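Local coordinates for protein bacterioferritin (Rhodobacter capsulatus, PDB 1JGC) that stores iron, probably oxidising Fe(2+) with dioxygen at a dinuclear ferroxidase centre and laying down the ferric mineral inside a hollow 24-subunit, haem-containing shell, at residues L15-T20 with N70-P76; Q24-H28 with T86-D90; K43-E47 with H130-L134; E50-H54 with D126-H130. One frame throughout, in Å; residues are numbered along the deposited sequence.

Contact 1: residues L15-T20 with N70-P76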
# COMPACT_ATOMS: atom_id res chain seq x y z
N LEU A 15 -49.96 -18.40 1.61
CA LEU A 15 -49.39 -17.72 0.46
C LEU A 15 -50.28 -16.55 0.06
O LEU A 15 -49.80 -15.44 -0.18
CB LEU A 15 -49.26 -18.69 -0.72
CG LEU A 15 -48.90 -18.06 -2.06
CD1 LEU A 15 -47.61 -17.26 -1.97
CD2 LEU A 15 -48.78 -19.16 -3.10
N ARG A 16 -51.58 -16.80 -0.01
CA ARG A 16 -52.52 -15.76 -0.38
C ARG A 16 -52.46 -14.64 0.65
O ARG A 16 -52.56 -13.47 0.31
CB ARG A 16 -53.95 -16.31 -0.45
CG ARG A 16 -54.98 -15.21 -0.51
CD ARG A 16 -56.38 -15.74 -0.66
NE ARG A 16 -56.57 -16.34 -1.98
CZ ARG A 16 -56.89 -17.62 -2.16
NH1 ARG A 16 -57.04 -18.43 -1.10
NH2 ARG A 16 -57.04 -18.11 -3.40
N SER A 17 -52.31 -15.01 1.91
CA SER A 17 -52.23 -14.03 2.97
C SER A 17 -50.99 -13.16 2.74
O SER A 17 -51.05 -11.93 2.87
CB SER A 17 -52.14 -14.75 4.31
OG SER A 17 -52.09 -13.84 5.39
N GLU A 18 -49.86 -13.79 2.40
CA GLU A 18 -48.62 -13.07 2.16
C GLU A 18 -48.67 -12.18 0.92
O GLU A 18 -48.21 -11.04 0.97
CB GLU A 18 -47.44 -14.05 2.03
CG GLU A 18 -47.15 -14.87 3.28
CD GLU A 18 -46.85 -14.02 4.51
OE1 GLU A 18 -47.76 -13.30 4.97
OE2 GLU A 18 -45.71 -14.08 5.03
N LEU A 19 -49.22 -12.68 -0.18
CA LEU A 19 -49.33 -11.88 -1.40
C LEU A 19 -50.14 -10.63 -1.08
O LEU A 19 -49.91 -9.57 -1.65
CB LEU A 19 -50.03 -12.65 -2.51
CG LEU A 19 -49.32 -13.88 -3.09
CD1 LEU A 19 -50.23 -14.55 -4.12
CD2 LEU A 19 -48.02 -13.46 -3.74
N THR A 20 -51.10 -10.77 -0.16
CA THR A 20 -51.94 -9.65 0.23
C THR A 20 -51.10 -8.63 0.99
O THR A 20 -51.13 -7.44 0.70
CB THR A 20 -53.13 -10.11 1.12
OG1 THR A 20 -53.90 -11.10 0.43
CG2 THR A 20 -54.04 -8.94 1.45
N ASN A 70 -50.82 -21.32 -5.87
CA ASN A 70 -51.86 -20.51 -6.47
C ASN A 70 -51.73 -19.04 -6.08
O ASN A 70 -52.10 -18.65 -4.98
CB ASN A 70 -53.23 -21.06 -6.03
CG ASN A 70 -54.39 -20.25 -6.56
OD1 ASN A 70 -54.23 -19.37 -7.41
ND2 ASN A 70 -55.58 -20.54 -6.06
N LEU A 71 -51.22 -18.23 -6.99
CA LEU A 71 -51.07 -16.81 -6.70
C LEU A 71 -52.08 -15.99 -7.50
O LEU A 71 -51.86 -14.83 -7.80
CB LEU A 71 -49.65 -16.31 -7.06
CG LEU A 71 -48.41 -17.19 -7.19
CD1 LEU A 71 -47.19 -16.30 -7.02
CD2 LEU A 71 -48.39 -18.29 -6.16
N GLN A 72 -53.21 -16.61 -7.84
CA GLN A 72 -54.22 -15.92 -8.63
C GLN A 72 -55.04 -14.85 -7.90
O GLN A 72 -55.52 -13.91 -8.52
CB GLN A 72 -55.19 -16.93 -9.26
CG GLN A 72 -56.18 -16.31 -10.23
CD GLN A 72 -55.52 -15.86 -11.51
OE1 GLN A 72 -55.07 -16.67 -12.32
NE2 GLN A 72 -55.45 -14.55 -11.70
N LYS A 73 -55.18 -14.98 -6.58
CA LYS A 73 -55.99 -14.02 -5.83
C LYS A 73 -55.38 -13.56 -4.53
O LYS A 73 -54.49 -14.22 -3.98
CB LYS A 73 -57.36 -14.63 -5.55
CG LYS A 73 -58.05 -15.15 -6.79
CD LYS A 73 -59.49 -15.55 -6.52
CE LYS A 73 -60.17 -15.98 -7.80
NZ LYS A 73 -61.62 -16.32 -7.57
N LEU A 74 -55.86 -12.43 -4.03
CA LEU A 74 -55.39 -11.90 -2.75
C LEU A 74 -56.60 -11.76 -1.84
O LEU A 74 -57.72 -11.67 -2.32
CB LEU A 74 -54.77 -10.51 -2.90
CG LEU A 74 -53.68 -10.16 -3.92
CD1 LEU A 74 -53.07 -8.82 -3.53
CD2 LEU A 74 -52.61 -11.22 -3.97
N ASP A 75 -56.37 -11.76 -0.54
CA ASP A 75 -57.46 -11.55 0.40
C ASP A 75 -57.76 -10.04 0.32
O ASP A 75 -57.02 -9.30 -0.34
CB ASP A 75 -57.05 -11.97 1.80
CG ASP A 75 -56.85 -13.48 1.91
OD1 ASP A 75 -57.66 -14.22 1.32
OD2 ASP A 75 -55.90 -13.93 2.60
N PRO A 76 -58.83 -9.57 0.98
CA PRO A 76 -59.13 -8.14 0.91
C PRO A 76 -58.01 -7.24 1.42
O PRO A 76 -57.47 -7.46 2.50
CB PRO A 76 -60.40 -8.02 1.75
CG PRO A 76 -61.07 -9.34 1.48
CD PRO A 76 -59.92 -10.31 1.62
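In the four-helix bundle of the ferritin fold, a long crossover loop joins the second helix to the third, and here its 70-76 part runs over one side of the first helix at 15-20. R16, L19 and D75 give up the most surface. R16, the most covered, lies along the loop: its aliphatic part has CG 4.0 Å from L74 CA, while the guanidinium lies near the loop backbone, NE 3.6 Å from K73 O, without a hydrogen bond. D75 places a negative charge nearby, but beyond a salt bridge, and the position of its OD1 is uncertain. L19, one turn along from L15, faces the apolar side of the loop. Its CB meets L74 CD2 at 3.3 Å and its CD1 meets L71 CB at 3.5 Å, and L19 also touches the haem, so the loop backs a residue of the haem pocket. The same loop meets its copy in the second subunit, where L71 packs on V27 of that subunit and L74 on its L71. T20 supplies the polar link. Its hydroxyl donates to R16 O (OG1 to O 2.7 Å) and accepts from the loop, with D75 N 2.7 Å from T20 OG1.

Contact 2: residues Q24-H28 with T86-D90; sequences QYWVH and TLECD. With HEM (protoporphyrin IX containing Fe), chain D.
Beside the ferroxidase centre of the ferritin four-helix bundle, two antiparallel helices are joined by a buried polar network centred on one aspartate. Build 24-28 and 86-90 as regular α-helix, with axes 10.9 Å apart at closest approach and N-to-C directions at 172°. The register sets Y25 against D90 (CA to CA 7.5 Å) and H28 against T86 (6.7 Å). D90 takes chi1 m, which brings its carboxylate to the first helix. Q24, extended with chi1 and chi2 both t, donates from NE2 to D90 OD1 at 3.0 Å and nearly straight, and weakly from NE2 to C89 O at 3.2 Å; its OE1 accepts from R78 N. An amide can donate and accept at once, which suits this position. H28, chi1 m, points ND1 at the carboxylate in weak hydrogen bonds, 3.0 Å to D90 OD1 and 3.1 Å to D90 OD2, while its NE2 is bonded to G80 N. T86, chi1 p, covers the imidazole in a CH-pi contact, CB 3.6 Å from the H28 ring centroid; its hydroxyl bonds to P83 O. Y25, chi1 m, lays its ring near the carboxylate, CE1 3.5 Å from D90 CG, beside the iron ligands E51 and E94. On the far side of its helix, W26, chi1 t, lines the haem pocket, with CH2 3.6 Å from haem CMD and CBC over one ring face.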
# COMPACT_ATOMS: atom_id res chain seq x y z
N GLN A 24 -50.22 -4.70 0.19
CA GLN A 24 -50.70 -3.72 1.15
C GLN A 24 -49.54 -2.86 1.63
O GLN A 24 -49.66 -1.64 1.72
CB GLN A 24 -51.41 -4.40 2.33
CG GLN A 24 -52.07 -3.42 3.30
CD GLN A 24 -52.87 -4.13 4.38
OE1 GLN A 24 -53.89 -4.78 4.10
NE2 GLN A 24 -52.42 -4.03 5.62
N TYR A 25 -48.41 -3.49 1.94
CA TYR A 25 -47.24 -2.76 2.41
C TYR A 25 -46.68 -1.88 1.31
O TYR A 25 -46.26 -0.74 1.57
CB TYR A 25 -46.15 -3.72 2.88
CG TYR A 25 -46.39 -4.33 4.25
CD1 TYR A 25 -46.58 -3.53 5.37
CD2 TYR A 25 -46.41 -5.71 4.41
CE1 TYR A 25 -46.80 -4.09 6.63
CE2 TYR A 25 -46.64 -6.28 5.65
CZ TYR A 25 -46.83 -5.47 6.76
OH TYR A 25 -47.09 -6.06 7.98
N TRP A 26 -46.66 -2.39 0.08
CA TRP A 26 -46.12 -1.61 -1.01
C TRP A 26 -46.95 -0.38 -1.33
O TRP A 26 -46.40 0.68 -1.63
CB TRP A 26 -45.95 -2.47 -2.27
CG TRP A 26 -44.96 -1.87 -3.21
CD1 TRP A 26 -45.19 -0.95 -4.18
CD2 TRP A 26 -43.53 -2.06 -3.17
NE1 TRP A 26 -44.01 -0.54 -4.75
CE2 TRP A 26 -42.98 -1.21 -4.14
CE3 TRP A 26 -42.68 -2.86 -2.40
CZ2 TRP A 26 -41.59 -1.13 -4.37
CZ3 TRP A 26 -41.31 -2.78 -2.62
CH2 TRP A 26 -40.78 -1.92 -3.60
N VAL A 27 -48.27 -0.50 -1.27
CA VAL A 27 -49.12 0.65 -1.53
C VAL A 27 -48.89 1.66 -0.41
O VAL A 27 -48.82 2.86 -0.66
CB VAL A 27 -50.62 0.25 -1.58
CG1 VAL A 27 -51.47 1.48 -1.75
CG2 VAL A 27 -50.88 -0.71 -2.72
N HIS A 28 -48.78 1.18 0.82
CA HIS A 28 -48.55 2.05 1.95
C HIS A 28 -47.23 2.78 1.81
O HIS A 28 -47.12 3.95 2.18
CB HIS A 28 -48.60 1.25 3.25
CG HIS A 28 -49.99 0.95 3.71
ND1 HIS A 28 -50.26 0.10 4.76
CD2 HIS A 28 -51.19 1.42 3.29
CE1 HIS A 28 -51.56 0.05 4.96
NE2 HIS A 28 -52.15 0.85 4.08
N THR A 86 -52.84 3.54 8.29
CA THR A 86 -52.01 2.52 7.64
C THR A 86 -51.40 1.60 8.70
O THR A 86 -51.26 0.39 8.48
CB THR A 86 -50.88 3.15 6.76
OG1 THR A 86 -50.05 4.00 7.55
CG2 THR A 86 -51.49 3.98 5.63
N LEU A 87 -51.05 2.17 9.85
CA LEU A 87 -50.50 1.36 10.93
C LEU A 87 -51.60 0.42 11.40
O LEU A 87 -51.35 -0.76 11.64
CB LEU A 87 -50.05 2.25 12.10
CG LEU A 87 -48.86 3.17 11.84
CD1 LEU A 87 -48.56 3.98 13.08
CD2 LEU A 87 -47.65 2.34 11.46
N GLU A 88 -52.81 0.95 11.51
CA GLU A 88 -53.95 0.16 11.94
C GLU A 88 -54.25 -0.95 10.94
O GLU A 88 -54.45 -2.11 11.32
CB GLU A 88 -55.19 1.05 12.11
CG GLU A 88 -55.10 2.02 13.28
CD GLU A 88 -55.02 1.30 14.63
OE1 GLU A 88 -54.51 0.14 14.68
OE2 GLU A 88 -55.47 1.89 15.66
N CYS A 89 -54.28 -0.60 9.67
CA CYS A 89 -54.56 -1.60 8.66
C CYS A 89 -53.49 -2.69 8.63
O CYS A 89 -53.82 -3.88 8.50
CB CYS A 89 -54.69 -0.96 7.29
SG CYS A 89 -56.19 0.02 7.12
N ASP A 90 -52.22 -2.31 8.76
CA ASP A 90 -51.17 -3.33 8.74
C ASP A 90 -51.29 -4.22 9.97
O ASP A 90 -51.15 -5.45 9.88
CB ASP A 90 -49.77 -2.68 8.68
CG ASP A 90 -49.51 -1.98 7.35
OD1 ASP A 90 -49.95 -2.49 6.30
OD2 ASP A 90 -48.85 -0.92 7.35
CHA HEM D . -37.78 -7.63 -5.06
CHB HEM D . -40.41 -11.70 -5.03
CHC HEM D . -44.34 -9.03 -5.79
CHD HEM D . -41.66 -5.10 -6.45
C1A HEM D . -38.20 -8.92 -4.79
C2A HEM D . -37.58 -9.90 -3.92
C3A HEM D . -38.12 -11.13 -4.26
C4A HEM D . -39.37 -10.80 -4.91
CMA HEM D . -37.65 -12.52 -3.78
CAA HEM D . -36.76 -9.67 -2.64
CBA HEM D . -35.53 -8.79 -2.71
CGA HEM D . -34.44 -9.37 -3.57
O1A HEM D . -33.40 -8.69 -3.73
O2A HEM D . -34.62 -10.50 -4.09
C1B HEM D . -41.74 -11.34 -5.22
C2B HEM D . -42.86 -12.26 -5.18
C3B HEM D . -43.98 -11.52 -5.47
C4B HEM D . -43.53 -10.13 -5.58
CMB HEM D . -42.83 -13.75 -4.84
CAB HEM D . -45.27 -12.06 -5.53
CBB HEM D . -46.25 -11.73 -6.45
C1C HEM D . -43.96 -7.71 -5.91
C2C HEM D . -44.90 -6.61 -6.00
C3C HEM D . -44.15 -5.47 -6.18
C4C HEM D . -42.76 -5.91 -6.25
CMC HEM D . -46.43 -6.72 -5.89
CAC HEM D . -44.61 -4.15 -6.22
CBC HEM D . -45.86 -3.72 -6.64
C1D HEM D . -40.34 -5.44 -6.20
C2D HEM D . -39.22 -4.51 -6.27
C3D HEM D . -38.10 -5.22 -5.88
C4D HEM D . -38.56 -6.57 -5.53
CMD HEM D . -39.26 -3.04 -6.69
CAD HEM D . -36.68 -4.65 -5.99
CBD HEM D . -35.92 -4.37 -4.71
CGD HEM D . -34.61 -3.61 -4.96
O1D HEM D . -33.83 -4.02 -5.86
O2D HEM D . -34.37 -2.60 -4.25
NA HEM D . -39.46 -9.42 -5.08
NB HEM D . -42.16 -10.03 -5.42
NC HEM D . -42.66 -7.27 -5.92
ND HEM D . -39.92 -6.70 -5.75
FE HEM D . -41.05 -8.35 -5.50

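Contact 3: residues K43-E47 with H130-L134. With HEM (protoporphyrin IX containing Fe), chain D.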
# COMPACT_ATOMS: atom_id res chain seq x y z
N LYS A 43 -39.76 1.96 5.91
CA LYS A 43 -40.05 0.81 6.75
C LYS A 43 -41.08 -0.08 6.04
O LYS A 43 -40.94 -1.30 6.02
CB LYS A 43 -40.58 1.27 8.10
CG LYS A 43 -40.79 0.14 9.10
CD LYS A 43 -39.53 -0.69 9.28
CE LYS A 43 -39.77 -1.86 10.22
NZ LYS A 43 -38.59 -2.79 10.28
N SER A 44 -42.09 0.55 5.44
CA SER A 44 -43.11 -0.20 4.72
C SER A 44 -42.50 -0.98 3.56
O SER A 44 -42.89 -2.12 3.29
CB SER A 44 -44.20 0.73 4.19
OG SER A 44 -45.02 1.19 5.24
N ARG A 45 -41.54 -0.36 2.87
CA ARG A 45 -40.90 -1.02 1.74
C ARG A 45 -40.16 -2.26 2.24
O ARG A 45 -40.24 -3.32 1.63
CB ARG A 45 -39.91 -0.08 1.04
CG ARG A 45 -40.07 -0.08 -0.48
CD ARG A 45 -38.99 0.72 -1.21
NE ARG A 45 -37.86 -0.12 -1.55
CZ ARG A 45 -37.42 -0.32 -2.79
NH1 ARG A 45 -38.01 0.28 -3.82
NH2 ARG A 45 -36.39 -1.13 -3.01
N GLU A 46 -39.46 -2.12 3.36
CA GLU A 46 -38.73 -3.25 3.93
C GLU A 46 -39.68 -4.40 4.29
O GLU A 46 -39.42 -5.55 3.94
CB GLU A 46 -37.97 -2.82 5.18
CG GLU A 46 -36.65 -2.10 4.93
CD GLU A 46 -36.05 -1.51 6.22
OE1 GLU A 46 -36.05 -2.21 7.27
OE2 GLU A 46 -35.58 -0.34 6.17
N GLU A 47 -40.76 -4.09 4.99
CA GLU A 47 -41.72 -5.12 5.38
C GLU A 47 -42.32 -5.82 4.17
O GLU A 47 -42.53 -7.03 4.20
CB GLU A 47 -42.82 -4.51 6.26
CG GLU A 47 -42.32 -3.98 7.61
CD GLU A 47 -43.39 -3.18 8.36
OE1 GLU A 47 -44.05 -2.32 7.73
OE2 GLU A 47 -43.58 -3.40 9.59
N HIS A 130 -43.37 -8.18 13.84
CA HIS A 130 -44.00 -7.02 13.21
C HIS A 130 -45.07 -6.43 14.13
O HIS A 130 -45.20 -5.21 14.24
CB HIS A 130 -44.64 -7.41 11.87
CG HIS A 130 -43.65 -7.78 10.81
ND1 HIS A 130 -44.01 -8.49 9.68
CD2 HIS A 130 -42.33 -7.51 10.69
CE1 HIS A 130 -42.94 -8.65 8.91
NE2 HIS A 130 -41.91 -8.07 9.50
N VAL A 131 -45.84 -7.29 14.79
CA VAL A 131 -46.88 -6.83 15.69
C VAL A 131 -46.25 -6.00 16.80
O VAL A 131 -46.74 -4.92 17.13
CB VAL A 131 -47.66 -8.01 16.33
CG1 VAL A 131 -48.59 -7.50 17.42
CG2 VAL A 131 -48.47 -8.73 15.28
N ASP A 132 -45.16 -6.50 17.36
CA ASP A 132 -44.47 -5.80 18.43
C ASP A 132 -44.10 -4.40 17.97
O ASP A 132 -44.36 -3.40 18.66
CB ASP A 132 -43.20 -6.57 18.82
CG ASP A 132 -42.48 -5.96 20.01
OD1 ASP A 132 -43.07 -5.09 20.70
OD2 ASP A 132 -41.33 -6.36 20.28
N PHE A 133 -43.51 -4.33 16.79
CA PHE A 133 -43.08 -3.07 16.21
C PHE A 133 -44.26 -2.10 15.98
O PHE A 133 -44.22 -0.95 16.41
CB PHE A 133 -42.35 -3.33 14.89
CG PHE A 133 -42.04 -2.10 14.12
CD1 PHE A 133 -40.98 -1.28 14.48
CD2 PHE A 133 -42.85 -1.72 13.04
CE1 PHE A 133 -40.72 -0.11 13.79
CE2 PHE A 133 -42.60 -0.54 12.33
CZ PHE A 133 -41.53 0.27 12.71
N LEU A 134 -45.30 -2.58 15.29
CA LEU A 134 -46.47 -1.76 15.00
C LEU A 134 -47.14 -1.26 16.28
O LEU A 134 -47.57 -0.11 16.35
CB LEU A 134 -47.48 -2.55 14.17
CG LEU A 134 -47.09 -2.88 12.72
CD1 LEU A 134 -48.15 -3.78 12.09
CD2 LEU A 134 -46.95 -1.60 11.93
CHA HEM D . -37.78 -7.63 -5.06
CHB HEM D . -40.41 -11.70 -5.03
CHC HEM D . -44.34 -9.03 -5.79
CHD HEM D . -41.66 -5.10 -6.45
C1A HEM D . -38.20 -8.92 -4.79
C2A HEM D . -37.58 -9.90 -3.92
C3A HEM D . -38.12 -11.13 -4.26
C4A HEM D . -39.37 -10.80 -4.91
CMA HEM D . -37.65 -12.52 -3.78
CAA HEM D . -36.76 -9.67 -2.64
CBA HEM D . -35.53 -8.79 -2.71
CGA HEM D . -34.44 -9.37 -3.57
O1A HEM D . -33.40 -8.69 -3.73
O2A HEM D . -34.62 -10.50 -4.09
C1B HEM D . -41.74 -11.34 -5.22
C2B HEM D . -42.86 -12.26 -5.18
C3B HEM D . -43.98 -11.52 -5.47
C4B HEM D . -43.53 -10.13 -5.58
CMB HEM D . -42.83 -13.75 -4.84
CAB HEM D . -45.27 -12.06 -5.53
CBB HEM D . -46.25 -11.73 -6.45
C1C HEM D . -43.96 -7.71 -5.91
C2C HEM D . -44.90 -6.61 -6.00
C3C HEM D . -44.15 -5.47 -6.18
C4C HEM D . -42.76 -5.91 -6.25
CMC HEM D . -46.43 -6.72 -5.89
CAC HEM D . -44.61 -4.15 -6.22
CBC HEM D . -45.86 -3.72 -6.64
C1D HEM D . -40.34 -5.44 -6.20
C2D HEM D . -39.22 -4.51 -6.27
C3D HEM D . -38.10 -5.22 -5.88
C4D HEM D . -38.56 -6.57 -5.53
CMD HEM D . -39.26 -3.04 -6.69
CAD HEM D . -36.68 -4.65 -5.99
CBD HEM D . -35.92 -4.37 -4.71
CGD HEM D . -34.61 -3.61 -4.96
O1D HEM D . -33.83 -4.02 -5.86
O2D HEM D . -34.37 -2.60 -4.25
NA HEM D . -39.46 -9.42 -5.08
NB HEM D . -42.16 -10.03 -5.42
NC HEM D . -42.66 -7.27 -5.92
ND HEM D . -39.92 -6.70 -5.75
FE HEM D . -41.05 -8.35 -5.50
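Cation-pi and van der Waals contacts fill the space where 43-47 faces 130-134, two antiparallel helical segments of the ferritin bundle whose axes approach no closer than 13.3 Å, at 169°. Long side chains must therefore span the gap, and lysine, glutamate and phenylalanine do so. K43 lies over one face of the F133 ring: CE is 3.9 Å from the ring centroid in a CH-pi contact, and NZ, 4.8 Å from the same centroid and 8° off its normal, makes a cation-pi interaction. Lysine suits this place because its methylenes cover the ring and its charge remains near the pi cloud. Among charged groups, K43 NZ also has a long salt bridge to E46 OE1 at 4.0 Å. Van der Waals contacts come from E47, the residue with most surface covered, whose OE2 is 3.9 Å from F133 CD2 and 4.4 Å from H130 CD2. No hydrogen bond joins the two segments; H130, a ligand of the second iron site, is bonded through NE2 to E50. Haem binding falls to R45, on a different side of its helix, whose NH2 makes a weak hydrogen bond of 2.8 Å to the propionate oxygen O2D of the haem. Around the contact, E47 touches Y25 of helix 5-34, L134 rests on D90 and E94 of helix 83-111, and M157 of a third subunit packs on both K43 and F133.

Contact 4: residues E50-H54 with D126-H130. With HEM (protoporphyrin IX containing Fe), chain D.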
# COMPACT_ATOMS: atom_id res chain seq x y z
N GLU A 50 -39.93 -8.23 2.92
CA GLU A 50 -39.78 -9.36 3.83
C GLU A 50 -40.85 -10.38 3.44
O GLU A 50 -40.57 -11.57 3.32
CB GLU A 50 -40.00 -8.95 5.29
CG GLU A 50 -38.72 -8.58 6.03
CD GLU A 50 -38.97 -8.27 7.52
OE1 GLU A 50 -39.51 -9.16 8.24
OE2 GLU A 50 -38.62 -7.13 7.95
N GLU A 51 -42.08 -9.90 3.25
CA GLU A 51 -43.17 -10.79 2.89
C GLU A 51 -42.90 -11.48 1.55
O GLU A 51 -43.31 -12.62 1.35
CB GLU A 51 -44.49 -10.01 2.82
CG GLU A 51 -44.94 -9.45 4.17
CD GLU A 51 -44.97 -10.51 5.26
OE1 GLU A 51 -45.61 -11.57 5.06
OE2 GLU A 51 -44.36 -10.27 6.33
N MET A 52 -42.25 -10.78 0.64
CA MET A 52 -41.95 -11.38 -0.65
C MET A 52 -41.11 -12.62 -0.38
O MET A 52 -41.30 -13.66 -1.00
CB MET A 52 -41.18 -10.40 -1.53
CG MET A 52 -42.05 -9.28 -2.10
SD MET A 52 -41.10 -7.98 -2.94
CE MET A 52 -41.91 -6.52 -2.29
N GLY A 53 -40.18 -12.50 0.56
CA GLY A 53 -39.33 -13.62 0.91
C GLY A 53 -40.13 -14.79 1.48
O GLY A 53 -39.88 -15.94 1.14
N HIS A 54 -41.09 -14.49 2.34
CA HIS A 54 -41.93 -15.52 2.94
C HIS A 54 -42.69 -16.23 1.83
O HIS A 54 -42.72 -17.46 1.78
CB HIS A 54 -42.94 -14.89 3.91
CG HIS A 54 -42.32 -14.33 5.15
ND1 HIS A 54 -42.96 -13.42 5.96
CD2 HIS A 54 -41.12 -14.57 5.74
CE1 HIS A 54 -42.19 -13.12 6.99
NE2 HIS A 54 -41.07 -13.81 6.88
N ASP A 126 -41.93 -14.33 13.07
CA ASP A 126 -41.70 -13.07 12.35
C ASP A 126 -42.90 -12.13 12.49
O ASP A 126 -42.73 -10.93 12.71
CB ASP A 126 -41.46 -13.32 10.86
CG ASP A 126 -40.19 -14.09 10.58
OD1 ASP A 126 -39.24 -14.02 11.39
OD2 ASP A 126 -40.13 -14.76 9.52
N GLU A 127 -44.11 -12.66 12.35
CA GLU A 127 -45.28 -11.82 12.46
C GLU A 127 -45.44 -11.22 13.86
O GLU A 127 -45.87 -10.08 14.00
CB GLU A 127 -46.54 -12.60 12.03
CG GLU A 127 -47.18 -12.08 10.73
CD GLU A 127 -46.28 -12.23 9.48
OE1 GLU A 127 -45.17 -11.63 9.43
OE2 GLU A 127 -46.69 -12.94 8.52
N GLU A 128 -45.09 -11.97 14.90
CA GLU A 128 -45.21 -11.41 16.23
C GLU A 128 -44.19 -10.27 16.33
O GLU A 128 -44.40 -9.30 17.06
CB GLU A 128 -44.98 -12.48 17.31
CG GLU A 128 -46.26 -13.27 17.61
CD GLU A 128 -46.22 -14.06 18.92
OE1 GLU A 128 -45.56 -13.62 19.89
OE2 GLU A 128 -46.88 -15.12 19.00
N GLY A 129 -43.10 -10.39 15.57
CA GLY A 129 -42.09 -9.35 15.55
C GLY A 129 -42.67 -8.06 14.97
O GLY A 129 -42.47 -6.98 15.53
N HIS A 130 -43.37 -8.18 13.84
CA HIS A 130 -44.00 -7.02 13.21
C HIS A 130 -45.07 -6.43 14.13
O HIS A 130 -45.20 -5.21 14.24
CB HIS A 130 -44.64 -7.41 11.87
CG HIS A 130 -43.65 -7.78 10.81
ND1 HIS A 130 -44.01 -8.49 9.68
CD2 HIS A 130 -42.33 -7.51 10.69
CE1 HIS A 130 -42.94 -8.65 8.91
NE2 HIS A 130 -41.91 -8.07 9.50
CHA HEM D . -37.78 -7.63 -5.06
CHB HEM D . -40.41 -11.70 -5.03
CHC HEM D . -44.34 -9.03 -5.79
CHD HEM D . -41.66 -5.10 -6.45
C1A HEM D . -38.20 -8.92 -4.79
C2A HEM D . -37.58 -9.90 -3.92
C3A HEM D . -38.12 -11.13 -4.26
C4A HEM D . -39.37 -10.80 -4.91
CMA HEM D . -37.65 -12.52 -3.78
CAA HEM D . -36.76 -9.67 -2.64
CBA HEM D . -35.53 -8.79 -2.71
CGA HEM D . -34.44 -9.37 -3.57
O1A HEM D . -33.40 -8.69 -3.73
O2A HEM D . -34.62 -10.50 -4.09
C1B HEM D . -41.74 -11.34 -5.22
C2B HEM D . -42.86 -12.26 -5.18
C3B HEM D . -43.98 -11.52 -5.47
C4B HEM D . -43.53 -10.13 -5.58
CMB HEM D . -42.83 -13.75 -4.84
CAB HEM D . -45.27 -12.06 -5.53
CBB HEM D . -46.25 -11.73 -6.45
C1C HEM D . -43.96 -7.71 -5.91
C2C HEM D . -44.90 -6.61 -6.00
C3C HEM D . -44.15 -5.47 -6.18
C4C HEM D . -42.76 -5.91 -6.25
CMC HEM D . -46.43 -6.72 -5.89
CAC HEM D . -44.61 -4.15 -6.22
CBC HEM D . -45.86 -3.72 -6.64
C1D HEM D . -40.34 -5.44 -6.20
C2D HEM D . -39.22 -4.51 -6.27
C3D HEM D . -38.10 -5.22 -5.88
C4D HEM D . -38.56 -6.57 -5.53
CMD HEM D . -39.26 -3.04 -6.69
CAD HEM D . -36.68 -4.65 -5.99
CBD HEM D . -35.92 -4.37 -4.71
CGD HEM D . -34.61 -3.61 -4.96
O1D HEM D . -33.83 -4.02 -5.86
O2D HEM D . -34.37 -2.60 -4.25
NA HEM D . -39.46 -9.42 -5.08
NB HEM D . -42.16 -10.03 -5.42
NC HEM D . -42.66 -7.27 -5.92
ND HEM D . -39.92 -6.70 -5.75
FE HEM D . -41.05 -8.35 -5.50
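At the diiron centre of the ferritin bundle, 50-54 and 126-130 run antiparallel at 164° with axes 12.8 Å apart, a separation that leaves room for metal ligands. Both histidines share one conformation, chi1 m with chi2 near 162°, and both CA-to-CB bonds point across the gap. H130 thereby donates from NE2 to E50 OE1 at 2.9 Å; E50, with chi1 at -93° between wells and chi2 t, extends to meet it. H54 reciprocates from the other helix, with a weak bond from NE2 to D126 OD2 at 3.0 Å, D126 being chi1 m. The bridging ligands fold instead of stretching: E51 is m at chi1 and chi2, while E127 has an off-rotamer chi1 of -112° and chi2 p. These bends bring E51 OE2 within 3.5 Å of E127 OE1. M52 turns the other way, its SD 2.6 Å from the haem iron, which M52 of the second subunit also binds. E51 and E127 are ligands of both iron sites, H54 of the first and H130 of the second, yet the centre holds no metal here. Carboxylates this close, with no metal between them, are consistent with a site built to receive cations.

Contact 1 is the most superficial of the four, a helix covered by a loop, with leucine packing and a threonine link; contacts 2, 3 and 4 are buried and pair antiparallel helices. Contacts 1 and 2 share helix 5-34, whereas contacts 3 and 4 share helices 38-64 and 114-144 and the residue H130. Chemistry changes along that second pair, from metal-ligand carboxylates and imidazoles in contact 4 to cation-pi packing in contact 3, their centres 8 Å apart. Contact 1 reaches the diiron site through E18, whose carboxylate, in the conformer given, lies close to that of E51 of contact 4. Each contact also includes a residue of the haem pocket.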